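Long-range contacts in VP1 (Merkel cell polyomavirus, PDB 4FMH), which assembles in fives through its jelly-roll core, the part present here, to build the viral capsid and binds sialylated glycans at a site required for infection: residues Pro141-Gly146 / Ser205-Ser210; Ala185-Asp190 / Glu198-Asp203; Asp249-Ser254 / Phe278-Arg283; Trp92-Val97 / Thr234-Glu239. All coordinates share one frame; numbering follows the deposited sequence.

Interaction 1. Residues Pro141-Gly146 / Ser205-Ser210; sequences PLDLQG and SKNENS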
loop_
_atom_site.group_PDB
_atom_site.type_symbol
_atom_site.label_atom_id
_atom_site.label_comp_id
_atom_site.label_asym_id
_atom_site.label_seq_id
_atom_site.Cartn_x
_atom_site.Cartn_y
_atom_site.Cartn_z
ATOM N N PRO B 141 3.570 -26.827 -21.080
ATOM C CA PRO B 141 3.055 -26.841 -19.709
ATOM C C PRO B 141 3.954 -26.075 -18.741
ATOM O O PRO B 141 5.183 -26.064 -18.907
ATOM C CB PRO B 141 3.057 -28.329 -19.338
ATOM C CG PRO B 141 3.029 -29.065 -20.639
ATOM C CD PRO B 141 3.737 -28.191 -21.628
ATOM N N LEU B 142 3.339 -25.437 -17.747
ATOM C CA LEU B 142 4.084 -24.744 -16.696
ATOM C C LEU B 142 4.852 -25.763 -15.848
ATOM O O LEU B 142 4.295 -26.789 -15.438
ATOM C CB LEU B 142 3.129 -23.934 -15.819
ATOM C CG LEU B 142 3.730 -22.999 -14.773
ATOM C CD1 LEU B 142 4.385 -21.803 -15.453
ATOM C CD2 LEU B 142 2.654 -22.546 -13.786
ATOM N N ASP B 143 6.130 -25.487 -15.610
ATOM C CA ASP B 143 6.951 -26.352 -14.769
ATOM C C ASP B 143 6.653 -26.059 -13.308
ATOM O O ASP B 143 6.594 -24.898 -12.907
ATOM C CB ASP B 143 8.441 -26.147 -15.061
ATOM C CG ASP B 143 8.819 -26.561 -16.484
ATOM O OD1 ASP B 143 8.658 -27.752 -16.811
ATOM O OD2 ASP B 143 9.272 -25.695 -17.269
ATOM N N LEU B 144 6.480 -27.116 -12.520
ATOM C CA LEU B 144 6.135 -26.974 -11.102
ATOM C C LEU B 144 7.220 -27.499 -10.177
ATOM O O LEU B 144 7.909 -28.463 -10.497
ATOM C CB LEU B 144 4.822 -27.704 -10.796
ATOM C CG LEU B 144 3.575 -27.299 -11.589
ATOM C CD1 LEU B 144 2.417 -28.266 -11.327
ATOM C CD2 LEU B 144 3.164 -25.862 -11.282
ATOM N N GLN B 145 7.345 -26.857 -9.020
ATOM C CA GLN B 145 8.223 -27.304 -7.952
ATOM C C GLN B 145 7.330 -27.669 -6.768
ATOM O O GLN B 145 6.426 -26.910 -6.414
ATOM C CB GLN B 145 9.204 -26.187 -7.558
ATOM C CG GLN B 145 10.007 -26.455 -6.271
ATOM C CD GLN B 145 11.006 -27.598 -6.401
ATOM O OE1 GLN B 145 11.911 -27.556 -7.239
ATOM N NE2 GLN B 145 10.866 -28.617 -5.548
ATOM N N GLY B 146 7.583 -28.830 -6.167
ATOM C CA GLY B 146 6.820 -29.249 -4.989
ATOM C C GLY B 146 7.448 -28.777 -3.685
ATOM O O GLY B 146 8.673 -28.857 -3.501
ATOM N N SER B 205 13.496 -22.383 -11.770
ATOM C CA SER B 205 14.699 -22.909 -12.411
ATOM C C SER B 205 14.418 -23.380 -13.837
ATOM O O SER B 205 15.338 -23.689 -14.592
ATOM C CB SER B 205 15.320 -24.044 -11.582
ATOM O OG SER B 205 14.561 -25.234 -11.670
ATOM N N LYS B 206 13.140 -23.450 -14.193
ATOM C CA LYS B 206 12.756 -23.849 -15.537
ATOM C C LYS B 206 11.883 -22.746 -16.124
ATOM O O LYS B 206 12.211 -21.565 -15.959
ATOM C CB LYS B 206 12.083 -25.225 -15.520
ATOM C CG LYS B 206 13.029 -26.335 -15.046
ATOM C CD LYS B 206 12.397 -27.718 -15.066
ATOM C CE LYS B 206 12.232 -28.231 -16.487
ATOM N NZ LYS B 206 11.598 -29.581 -16.513
ATOM N N ASN B 207 10.793 -23.115 -16.797
ATOM C CA ASN B 207 9.839 -22.139 -17.355
ATOM C C ASN B 207 10.447 -21.065 -18.265
ATOM O O ASN B 207 9.992 -19.920 -18.280
ATOM C CB ASN B 207 9.004 -21.502 -16.234
ATOM C CG ASN B 207 7.972 -22.450 -15.683
ATOM O OD1 ASN B 207 7.200 -23.038 -16.439
ATOM N ND2 ASN B 207 7.953 -22.619 -14.357
ATOM N N GLU B 208 11.462 -21.452 -19.032
ATOM C CA GLU B 208 12.098 -20.555 -19.998
ATOM C C GLU B 208 11.082 -20.083 -21.043
ATOM O O GLU B 208 11.157 -18.955 -21.527
ATOM C CB GLU B 208 13.287 -21.248 -20.682
ATOM C CG GLU B 208 14.502 -21.511 -19.766
ATOM C CD GLU B 208 14.487 -22.884 -19.056
ATOM O OE1 GLU B 208 15.522 -23.219 -18.428
ATOM O OE2 GLU B 208 13.471 -23.629 -19.118
ATOM N N ASN B 209 10.121 -20.950 -21.353
ATOM C CA ASN B 209 9.148 -20.719 -22.415
ATOM C C ASN B 209 7.729 -20.422 -21.884
ATOM O O ASN B 209 6.729 -20.631 -22.580
ATOM C CB ASN B 209 9.164 -21.917 -23.374
ATOM C CG ASN B 209 8.498 -21.619 -24.708
ATOM O OD1 ASN B 209 8.626 -20.522 -25.255
ATOM N ND2 ASN B 209 7.786 -22.605 -25.241
ATOM N N SER B 210 7.666 -19.942 -20.640
ATOM C CA SER B 210 6.433 -19.454 -20.014
ATOM C C SER B 210 6.694 -18.122 -19.311
ATOM O O SER B 210 7.834 -17.807 -18.976
ATOM C CB SER B 210 5.906 -20.459 -18.988
ATOM O OG SER B 210 5.475 -21.666 -19.599
HETATM O O HOH W 1 6.755 -23.781 -19.000
HETATM O O HOH W 2 9.358 -29.755 -14.903
#
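Pro141 meets Asn207 through a bound water, which donates from 2.8 Å to Pro141 O and also to Asn207 OD1 while accepting a hydrogen bond from Ser210 OG. The pairing illustrates how a loop side chain can dock onto a beta strand: residues 142-146 form the central strand of a small three-stranded antiparallel sheet beside the jelly roll, and Asn207, with left-handed backbone angles, begins a type I turn. Next along the strand, Leu142 lays CD1 against the Asn207 amide, 3.2 Å from OD1. Asp143 is the hub of the polar contacts. Its N gives a nearly straight bond of 2.8 Å to Asn207 OD1 (169°), and its O receives Asn207 ND2 at 3.0 Å, so the side-chain amide satisfies both backbone polar groups of one residue. ND2 also reaches Asp203 O, tying the loop to the end of strand 200-202. The Asp143 carboxylate turns toward the loop, with CG anti to its own carbonyl carbon (chi1 -64°). There, Lys206 lies crosswise over it, CB resting 3.3 Å from OD2; its NZ makes a long, weak salt bridge to OD1, supplemented by a bridging water. Asn207 N completes the grip, bonding Asp143 OD2 on its anti side at 3.0 Å.

Interaction 2. Residues Ala185-Asp190 / Glu198-Asp203; sequences AKAKLD and EVWCPD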
loop_
_atom_site.group_PDB
_atom_site.type_symbol
_atom_site.label_atom_id
_atom_site.label_comp_id
_atom_site.label_asym_id
_atom_site.label_seq_id
_atom_site.Cartn_x
_atom_site.Cartn_y
_atom_site.Cartn_z
ATOM N N ALA B 185 11.398 -33.140 -6.553
ATOM C CA ALA B 185 9.956 -32.880 -6.454
ATOM C C ALA B 185 9.498 -31.915 -7.542
ATOM O O ALA B 185 9.211 -30.746 -7.274
ATOM C CB ALA B 185 9.592 -32.344 -5.058
ATOM N N LYS B 186 9.451 -32.407 -8.778
ATOM C CA LYS B 186 9.074 -31.577 -9.922
ATOM C C LYS B 186 7.950 -32.221 -10.731
ATOM O O LYS B 186 7.783 -33.444 -10.722
ATOM C CB LYS B 186 10.291 -31.288 -10.805
ATOM C CG LYS B 186 11.325 -30.378 -10.134
ATOM C CD LYS B 186 12.391 -29.906 -11.113
ATOM C CE LYS B 186 13.545 -29.225 -10.393
ATOM N NZ LYS B 186 13.142 -27.939 -9.800
ATOM N N ALA B 187 7.166 -31.388 -11.405
ATOM C CA ALA B 187 6.055 -31.862 -12.230
ATOM C C ALA B 187 5.732 -30.832 -13.297
ATOM O O ALA B 187 6.250 -29.713 -13.270
ATOM C CB ALA B 187 4.821 -32.130 -11.369
ATOM N N LYS B 188 4.880 -31.217 -14.240
ATOM C CA LYS B 188 4.382 -30.289 -15.245
ATOM C C LYS B 188 2.889 -30.086 -15.051
ATOM O O LYS B 188 2.158 -31.049 -14.824
ATOM C CB LYS B 188 4.708 -30.800 -16.652
ATOM C CG LYS B 188 6.192 -31.040 -16.832
ATOM C CD LYS B 188 6.632 -31.038 -18.269
ATOM C CE LYS B 188 8.149 -31.093 -18.333
ATOM N NZ LYS B 188 8.644 -31.531 -19.668
ATOM N N LEU B 189 2.443 -28.833 -15.112
ATOM C CA LEU B 189 1.019 -28.527 -14.969
ATOM C C LEU B 189 0.276 -28.876 -16.260
ATOM O O LEU B 189 0.127 -28.050 -17.170
ATOM C CB LEU B 189 0.806 -27.060 -14.560
ATOM C CG LEU B 189 -0.622 -26.554 -14.310
ATOM C CD1 LEU B 189 -1.405 -27.444 -13.332
ATOM C CD2 LEU B 189 -0.579 -25.128 -13.818
ATOM N N ASP B 190 -0.178 -30.121 -16.334
ATOM C CA ASP B 190 -0.743 -30.650 -17.573
ATOM C C ASP B 190 -2.170 -31.183 -17.412
ATOM O O ASP B 190 -2.723 -31.783 -18.337
ATOM C CB ASP B 190 0.185 -31.726 -18.160
ATOM C CG ASP B 190 0.449 -32.878 -17.193
ATOM O OD1 ASP B 190 -0.293 -33.030 -16.196
ATOM O OD2 ASP B 190 1.408 -33.643 -17.438
ATOM N N GLU B 198 -1.419 -25.952 -2.589
ATOM C CA GLU B 198 -0.629 -26.050 -1.354
ATOM C C GLU B 198 0.567 -27.004 -1.485
ATOM O O GLU B 198 1.401 -27.100 -0.581
ATOM C CB GLU B 198 -1.510 -26.439 -0.155
ATOM C CG GLU B 198 -1.848 -27.941 -0.062
ATOM C CD GLU B 198 -2.532 -28.294 1.259
ATOM O OE1 GLU B 198 -3.477 -27.577 1.645
ATOM O OE2 GLU B 198 -2.128 -29.286 1.906
ATOM N N VAL B 199 0.650 -27.703 -2.613
ATOM C CA VAL B 199 1.755 -28.622 -2.853
ATOM C C VAL B 199 2.737 -28.083 -3.900
ATOM O O VAL B 199 3.942 -28.309 -3.792
ATOM C CB VAL B 199 1.250 -30.013 -3.307
ATOM C CG1 VAL B 199 2.426 -30.923 -3.651
ATOM C CG2 VAL B 199 0.374 -30.648 -2.235
ATOM N N TRP B 200 2.207 -27.388 -4.908
ATOM C CA TRP B 200 2.971 -27.040 -6.117
ATOM C C TRP B 200 3.031 -25.540 -6.361
ATOM O O TRP B 200 2.016 -24.838 -6.260
ATOM C CB TRP B 200 2.338 -27.690 -7.350
ATOM C CG TRP B 200 2.261 -29.184 -7.312
ATOM C CD1 TRP B 200 1.146 -29.940 -7.110
ATOM C CD2 TRP B 200 3.346 -30.105 -7.491
ATOM N NE1 TRP B 200 1.466 -31.277 -7.140
ATOM C CE2 TRP B 200 2.808 -31.407 -7.383
ATOM C CE3 TRP B 200 4.718 -29.956 -7.740
ATOM C CZ2 TRP B 200 3.595 -32.562 -7.514
ATOM C CZ3 TRP B 200 5.502 -31.102 -7.860
ATOM C CH2 TRP B 200 4.934 -32.388 -7.742
ATOM N N CYS B 201 4.222 -25.059 -6.704
ATOM C CA CYS B 201 4.416 -23.669 -7.084
ATOM C C CYS B 201 5.171 -23.634 -8.413
ATOM O O CYS B 201 5.783 -24.638 -8.789
ATOM C CB CYS B 201 5.188 -22.927 -5.991
ATOM S SG CYS B 201 6.888 -23.502 -5.733
ATOM N N PRO B 202 5.129 -22.496 -9.136
ATOM C CA PRO B 202 5.898 -22.421 -10.382
ATOM C C PRO B 202 7.393 -22.595 -10.109
ATOM O O PRO B 202 7.899 -22.043 -9.134
ATOM C CB PRO B 202 5.615 -20.998 -10.890
ATOM C CG PRO B 202 4.355 -20.582 -10.204
ATOM C CD PRO B 202 4.413 -21.237 -8.860
ATOM N N ASP B 203 8.070 -23.378 -10.950
ATOM C CA ASP B 203 9.487 -23.695 -10.773
ATOM C C ASP B 203 10.350 -22.626 -11.461
ATOM O O ASP B 203 10.384 -22.556 -12.695
ATOM C CB ASP B 203 9.782 -25.092 -11.343
ATOM C CG ASP B 203 11.245 -25.520 -11.176
ATOM O OD1 ASP B 203 12.085 -24.740 -10.676
ATOM O OD2 ASP B 203 11.554 -26.658 -11.569
#
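Lys186 meets the Asp203 carboxylate from above: NZ lies 2.7 Å from OD2, a short salt bridge with the nitrogen raised 41° out of the carboxylate plane. The lysine begins by pointing its CB away from residues 198-203. Its chain then runs out extended as far as CE and bends at the last torsion (chi4 -68°), so that the aliphatic part also crosses the acid, with CD 3.4 Å from Asp203 OD2. Both ends of the ion pair have second partners. Gln145 OE1 accepts from Lys186 NZ, and Ser205 OG bonds to Asp203 OD1, which should hold the charges in place and disperse them. The two strands involved are not neighbours. Strand 142-146 lies between 186-189 and 200-202 in this three-stranded antiparallel sheet, an appendage of the VP1 jelly roll, and the contact is made by side chains reaching across the middle strand. On the other surface of the sheet the indole of Trp200 does the reaching. Ala187 CB sits over its six-membered ring in a CH-pi contact, 3.9 Å from the ring centroid and 23° off the normal, nearest to CH2. Val199 CG1 lies against the opposite face, 3.6 Å above the plane and likewise near the rim. Ala185 O approaches the ring edge at CZ3 (3.8 Å). Trp200 NE1 donates to Ile164 O, Val169 of helix 166-170 packs on the indole, and Tyr195 meets it edge-to-face. Trp200 O is hydrogen-bonded to Ser105 OG of a neighbouring subunit.

Interaction 3. Residues Asp249-Ser254 / Phe278-Arg283; sequences DGLFIS and FNVTLR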
loop_
_atom_site.group_PDB
_atom_site.type_symbol
_atom_site.label_atom_id
_atom_site.label_comp_id
_atom_site.label_asym_id
_atom_site.label_seq_id
_atom_site.Cartn_x
_atom_site.Cartn_y
_atom_site.Cartn_z
ATOM N N ASP B 249 1.915 -26.205 -31.808
ATOM C CA ASP B 249 0.780 -25.297 -32.022
ATOM C C ASP B 249 -0.200 -25.280 -30.843
ATOM O O ASP B 249 -1.417 -25.214 -31.031
ATOM C CB ASP B 249 0.055 -25.623 -33.337
ATOM C CG ASP B 249 0.916 -25.357 -34.563
ATOM O OD1 ASP B 249 1.657 -24.349 -34.572
ATOM O OD2 ASP B 249 0.839 -26.150 -35.525
ATOM N N GLY B 250 0.354 -25.341 -29.632
ATOM C CA GLY B 250 -0.427 -25.333 -28.403
ATOM C C GLY B 250 -0.027 -24.184 -27.500
ATOM O O GLY B 250 1.164 -23.945 -27.272
ATOM N N LEU B 251 -1.035 -23.467 -27.012
ATOM C CA LEU B 251 -0.852 -22.395 -26.049
ATOM C C LEU B 251 -1.380 -22.856 -24.696
ATOM O O LEU B 251 -2.531 -23.284 -24.582
ATOM C CB LEU B 251 -1.596 -21.135 -26.511
ATOM C CG LEU B 251 -1.593 -19.903 -25.594
ATOM C CD1 LEU B 251 -0.232 -19.247 -25.557
ATOM C CD2 LEU B 251 -2.636 -18.911 -26.074
ATOM N N PHE B 252 -0.530 -22.773 -23.681
ATOM C CA PHE B 252 -0.897 -23.213 -22.344
ATOM C C PHE B 252 -1.235 -22.033 -21.452
ATOM O O PHE B 252 -0.452 -21.096 -21.325
ATOM C CB PHE B 252 0.217 -24.056 -21.728
ATOM C CG PHE B 252 0.233 -25.480 -22.219
ATOM C CD1 PHE B 252 0.810 -25.800 -23.444
ATOM C CD2 PHE B 252 -0.348 -26.499 -21.462
ATOM C CE1 PHE B 252 0.825 -27.127 -23.913
ATOM C CE2 PHE B 252 -0.336 -27.828 -21.921
ATOM C CZ PHE B 252 0.252 -28.136 -23.147
ATOM N N ILE B 253 -2.424 -22.093 -20.858
ATOM C CA ILE B 253 -2.933 -21.040 -19.987
ATOM C C ILE B 253 -3.253 -21.648 -18.628
ATOM O O ILE B 253 -4.029 -22.606 -18.542
ATOM C CB ILE B 253 -4.192 -20.385 -20.599
ATOM C CG1 ILE B 253 -3.902 -19.985 -22.061
ATOM C CG2 ILE B 253 -4.708 -19.249 -19.702
ATOM C CD1 ILE B 253 -4.286 -18.588 -22.454
ATOM N N SER B 254 -2.647 -21.089 -17.578
ATOM C CA SER B 254 -2.769 -21.623 -16.225
ATOM C C SER B 254 -3.123 -20.511 -15.264
ATOM O O SER B 254 -2.717 -19.365 -15.471
ATOM C CB SER B 254 -1.443 -22.240 -15.775
ATOM O OG SER B 254 -0.919 -23.111 -16.760
ATOM N N PHE B 278 -9.053 -14.582 -20.229
ATOM C CA PHE B 278 -7.820 -14.283 -20.953
ATOM C C PHE B 278 -8.113 -13.923 -22.404
ATOM O O PHE B 278 -8.905 -14.601 -23.077
ATOM C CB PHE B 278 -6.887 -15.494 -21.003
ATOM C CG PHE B 278 -6.535 -16.062 -19.667
ATOM C CD1 PHE B 278 -7.373 -16.982 -19.047
ATOM C CD2 PHE B 278 -5.330 -15.726 -19.057
ATOM C CE1 PHE B 278 -7.040 -17.527 -17.818
ATOM C CE2 PHE B 278 -4.981 -16.271 -17.821
ATOM C CZ PHE B 278 -5.833 -17.179 -17.209
ATOM N N ASN B 279 -7.454 -12.869 -22.876
ATOM C CA ASN B 279 -7.362 -12.559 -24.306
ATOM C C ASN B 279 -5.879 -12.418 -24.679
ATOM O O ASN B 279 -5.244 -11.418 -24.346
ATOM C CB ASN B 279 -8.143 -11.280 -24.647
ATOM C CG ASN B 279 -8.297 -11.056 -26.153
ATOM O OD1 ASN B 279 -7.366 -11.256 -26.928
ATOM N ND2 ASN B 279 -9.480 -10.629 -26.565
ATOM N N VAL B 280 -5.338 -13.426 -25.366
ATOM C CA VAL B 280 -3.917 -13.481 -25.698
ATOM C C VAL B 280 -3.689 -13.110 -27.157
ATOM O O VAL B 280 -4.334 -13.656 -28.041
ATOM C CB VAL B 280 -3.331 -14.894 -25.437
ATOM C CG1 VAL B 280 -1.851 -14.944 -25.791
ATOM C CG2 VAL B 280 -3.548 -15.305 -23.985
ATOM N N THR B 281 -2.775 -12.173 -27.399
ATOM C CA THR B 281 -2.392 -11.788 -28.753
ATOM C C THR B 281 -1.143 -12.553 -29.147
ATOM O O THR B 281 -0.157 -12.567 -28.405
ATOM C CB THR B 281 -2.126 -10.264 -28.863
ATOM O OG1 THR B 281 -3.315 -9.550 -28.518
ATOM C CG2 THR B 281 -1.706 -9.866 -30.278
ATOM N N LEU B 282 -1.188 -13.190 -30.314
ATOM C CA LEU B 282 -0.045 -13.941 -30.814
ATOM C C LEU B 282 0.342 -13.502 -32.222
ATOM O O LEU B 282 -0.501 -13.059 -33.003
ATOM C CB LEU B 282 -0.308 -15.452 -30.776
ATOM C CG LEU B 282 -0.806 -16.060 -29.457
ATOM C CD1 LEU B 282 -2.319 -16.164 -29.473
ATOM C CD2 LEU B 282 -0.191 -17.436 -29.231
ATOM N N ARG B 283 1.628 -13.614 -32.532
ATOM C CA ARG B 283 2.118 -13.322 -33.876
ATOM C C ARG B 283 2.939 -14.499 -34.394
ATOM O O ARG B 283 3.432 -15.312 -33.610
ATOM C CB ARG B 283 2.960 -12.041 -33.885
ATOM C CG ARG B 283 4.268 -12.158 -33.116
ATOM C CD ARG B 283 5.087 -10.894 -33.182
ATOM N NE ARG B 283 6.226 -10.985 -32.275
ATOM C CZ ARG B 283 6.896 -9.942 -31.799
ATOM N NH1 ARG B 283 6.553 -8.712 -32.148
ATOM N NH2 ARG B 283 7.912 -10.135 -30.973
#
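Ile253 plants its CG2 methyl over the centre of the Phe278 ring, 3.3 Å from the ring centroid and only 6° off the normal. This CH-pi contact is the tight end of the interface. CG2 stands anti to the backbone N of Ile253, and the other branch, CG1, carries CD1 onto Val280 CG2 at 3.7 Å. Toward the other end the fit relaxes: the two methyls of Leu251 meet their partners tip to tip, CD2 against Val280 CG1 at 4.1 Å and CD1 against Leu282 CD2 at the same distance. Although 250-263 and 269-287 form a hairpin, their segments here have axes 10.2 Å apart and face each other through side chains, in the manner of the two layers of a jelly-roll sandwich. Phe135 and Ile137 of strand 131-138 extend the core around Phe278. Asn279, Thr281 and Arg283 belong to the strand's other, partly exposed side, where Thr281 bonds Gln23. With no hydrogen bond joining the two segments, their association rests on dispersion and the hydrophobic effect, while backbone bonds to neighbouring strands fix each segment within its own layer.

Interaction 4. Residues Trp92-Val97 / Thr234-Glu239; sequences WEAISV and TVLLDE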
loop_
_atom_site.group_PDB
_atom_site.type_symbol
_atom_site.label_atom_id
_atom_site.label_comp_id
_atom_site.label_asym_id
_atom_site.label_seq_id
_atom_site.Cartn_x
_atom_site.Cartn_y
_atom_site.Cartn_z
ATOM N N TRP B 92 3.675 -19.891 -33.476
ATOM C CA TRP B 92 2.931 -18.829 -32.813
ATOM C C TRP B 92 3.700 -18.336 -31.590
ATOM O O TRP B 92 4.165 -19.132 -30.769
ATOM C CB TRP B 92 1.534 -19.300 -32.422
ATOM C CG TRP B 92 0.605 -19.456 -33.591
ATOM C CD1 TRP B 92 0.127 -20.625 -34.109
ATOM C CD2 TRP B 92 0.040 -18.405 -34.384
ATOM N NE1 TRP B 92 -0.704 -20.369 -35.173
ATOM C CE2 TRP B 92 -0.774 -19.016 -35.366
ATOM C CE3 TRP B 92 0.143 -17.006 -34.363
ATOM C CZ2 TRP B 92 -1.481 -18.276 -36.319
ATOM C CZ3 TRP B 92 -0.554 -16.271 -35.317
ATOM C CH2 TRP B 92 -1.360 -16.909 -36.279
ATOM N N GLU B 93 3.844 -17.020 -31.500
ATOM C CA GLU B 93 4.556 -16.371 -30.402
ATOM C C GLU B 93 3.576 -15.490 -29.635
ATOM O O GLU B 93 3.011 -14.556 -30.204
ATOM C CB GLU B 93 5.706 -15.532 -30.963
ATOM C CG GLU B 93 6.493 -14.719 -29.938
ATOM C CD GLU B 93 7.406 -13.682 -30.580
ATOM O OE1 GLU B 93 7.373 -13.516 -31.825
ATOM O OE2 GLU B 93 8.156 -13.027 -29.830
ATOM N N ALA B 94 3.370 -15.789 -28.353
ATOM C CA ALA B 94 2.473 -14.993 -27.507
ATOM C C ALA B 94 3.156 -13.695 -27.101
ATOM O O ALA B 94 4.228 -13.722 -26.494
ATOM C CB ALA B 94 2.059 -15.781 -26.267
ATOM N N ILE B 95 2.548 -12.560 -27.435
ATOM C CA ILE B 95 3.214 -11.268 -27.211
ATOM C C ILE B 95 2.587 -10.403 -26.111
ATOM O O ILE B 95 3.279 -9.599 -25.480
ATOM C CB ILE B 95 3.421 -10.465 -28.524
ATOM C CG1 ILE B 95 2.085 -9.965 -29.101
ATOM C CG2 ILE B 95 4.216 -11.312 -29.539
ATOM C CD1 ILE B 95 2.244 -9.089 -30.348
ATOM N N SER B 96 1.292 -10.578 -25.877
ATOM C CA SER B 96 0.607 -9.853 -24.808
ATOM C C SER B 96 -0.665 -10.569 -24.407
ATOM O O SER B 96 -1.180 -11.407 -25.153
ATOM C CB SER B 96 0.283 -8.412 -25.230
ATOM O OG SER B 96 -0.528 -8.386 -26.394
ATOM N N VAL B 97 -1.161 -10.235 -23.218
ATOM C CA VAL B 97 -2.392 -10.805 -22.705
ATOM C C VAL B 97 -3.165 -9.758 -21.913
ATOM O O VAL B 97 -2.575 -8.964 -21.172
ATOM C CB VAL B 97 -2.130 -12.080 -21.836
ATOM C CG1 VAL B 97 -1.177 -11.783 -20.674
ATOM C CG2 VAL B 97 -3.441 -12.688 -21.327
ATOM N N THR B 234 -0.674 -7.062 -20.152
ATOM C CA THR B 234 0.641 -7.582 -19.789
ATOM C C THR B 234 1.414 -7.958 -21.055
ATOM O O THR B 234 0.921 -8.720 -21.887
ATOM C CB THR B 234 0.531 -8.818 -18.868
ATOM O OG1 THR B 234 -0.191 -8.471 -17.679
ATOM C CG2 THR B 234 1.905 -9.334 -18.485
ATOM N N VAL B 235 2.617 -7.414 -21.191
ATOM C CA VAL B 235 3.490 -7.722 -22.316
ATOM C C VAL B 235 4.298 -8.968 -21.953
ATOM O O VAL B 235 4.840 -9.058 -20.846
ATOM C CB VAL B 235 4.416 -6.522 -22.652
ATOM C CG1 VAL B 235 5.441 -6.893 -23.715
ATOM C CG2 VAL B 235 3.583 -5.322 -23.121
ATOM N N LEU B 236 4.357 -9.929 -22.880
ATOM C CA LEU B 236 4.930 -11.255 -22.594
ATOM C C LEU B 236 6.339 -11.442 -23.163
ATOM O O LEU B 236 6.952 -12.495 -22.990
ATOM C CB LEU B 236 3.995 -12.366 -23.102
ATOM C CG LEU B 236 2.583 -12.416 -22.496
ATOM C CD1 LEU B 236 1.685 -13.352 -23.289
ATOM C CD2 LEU B 236 2.612 -12.829 -21.009
ATOM N N LEU B 237 6.844 -10.414 -23.838
ATOM C CA LEU B 237 8.182 -10.444 -24.412
ATOM C C LEU B 237 9.236 -10.459 -23.319
ATOM O O LEU B 237 9.093 -9.776 -22.300
ATOM C CB LEU B 237 8.412 -9.240 -25.336
ATOM C CG LEU B 237 7.424 -8.994 -26.482
ATOM C CD1 LEU B 237 7.940 -7.862 -27.383
ATOM C CD2 LEU B 237 7.165 -10.264 -27.300
ATOM N N ASP B 238 10.285 -11.250 -23.529
ATOM C CA ASP B 238 11.411 -11.273 -22.604
ATOM C C ASP B 238 12.348 -10.100 -22.922
ATOM O O ASP B 238 12.014 -9.240 -23.743
ATOM C CB ASP B 238 12.136 -12.632 -22.634
ATOM C CG ASP B 238 12.781 -12.947 -23.990
ATOM O OD1 ASP B 238 12.952 -12.040 -24.833
ATOM O OD2 ASP B 238 13.136 -14.126 -24.208
ATOM N N GLU B 239 13.509 -10.065 -22.271
ATOM C CA GLU B 239 14.481 -8.981 -22.475
ATOM C C GLU B 239 14.988 -8.899 -23.923
ATOM O O GLU B 239 15.425 -7.838 -24.372
ATOM C CB GLU B 239 15.655 -9.095 -21.487
ATOM C CG GLU B 239 16.503 -10.361 -21.628
ATOM C CD GLU B 239 16.030 -11.527 -20.758
ATOM O OE1 GLU B 239 14.809 -11.668 -20.502
ATOM O OE2 GLU B 239 16.900 -12.323 -20.338
#
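Ile95 O receives Leu236 N in the shortest polar bond of this contact, 2.8 Å and nearly straight at 173°, although the donor stands 51° above the carbonyl plane. The tilt occurs at a classic beta bulge, where Ile95 and Ser96 together face Thr281 of strand 269-287, at the place in the jelly-roll sheet where the short strand 234-235 joins strand 89-101. Beyond the bulge the pairing is regular and antiparallel: Val97 and Thr234 form a hydrogen-bonded pair, N of each bonding O of the other at 2.9 Å. Thr234 O is also approached by Ser96 CA at 3.1 Å, a CH...O contact. After Val235 the chain leaves the strand, and Leu236 turns inward beneath the bulge. Its CB covers Ala94 O, a buried carbonyl oxygen for which the model offers no hydrogen-bond partner, and CD1 touches Ala94 CB at 3.9 Å. Leu237 lies alongside Ile95, with CD2 3.8 Å from Ile95 CG2. The same methyl borders Glu93 OE2, which accepts from Gly243 N, while OE1 is held by Arg283 and Arg285. Val97 keeps CG1 between its backbone N and carbonyl carbon (chi1 57°), from where this methyl meets Leu236 CD2 at 3.9 Å.

How the interactions relate
From the N terminus, residues 92-97 come first and open the longest loop, closed after 136 intervening residues when 234-239 returns as interaction 4. Nested inside it, interaction 1 begins at 141-146 and closes at 205-210; interaction 2, 185-190 with 198-203, nests within that loop in turn. These inner contacts, centres about 8 Å apart, share the three-stranded sheet, with strand 142-146 between the others, and both touch a second subunit. Interaction 3 follows interaction 4 in series and joins facing layers of the jelly roll; the two are linked by Thr281 N to Ser96 O and by Arg283 to Glu93. Pro141 packing on Phe252, and Leu189 on Ser254, connect the small sheet to the jelly roll.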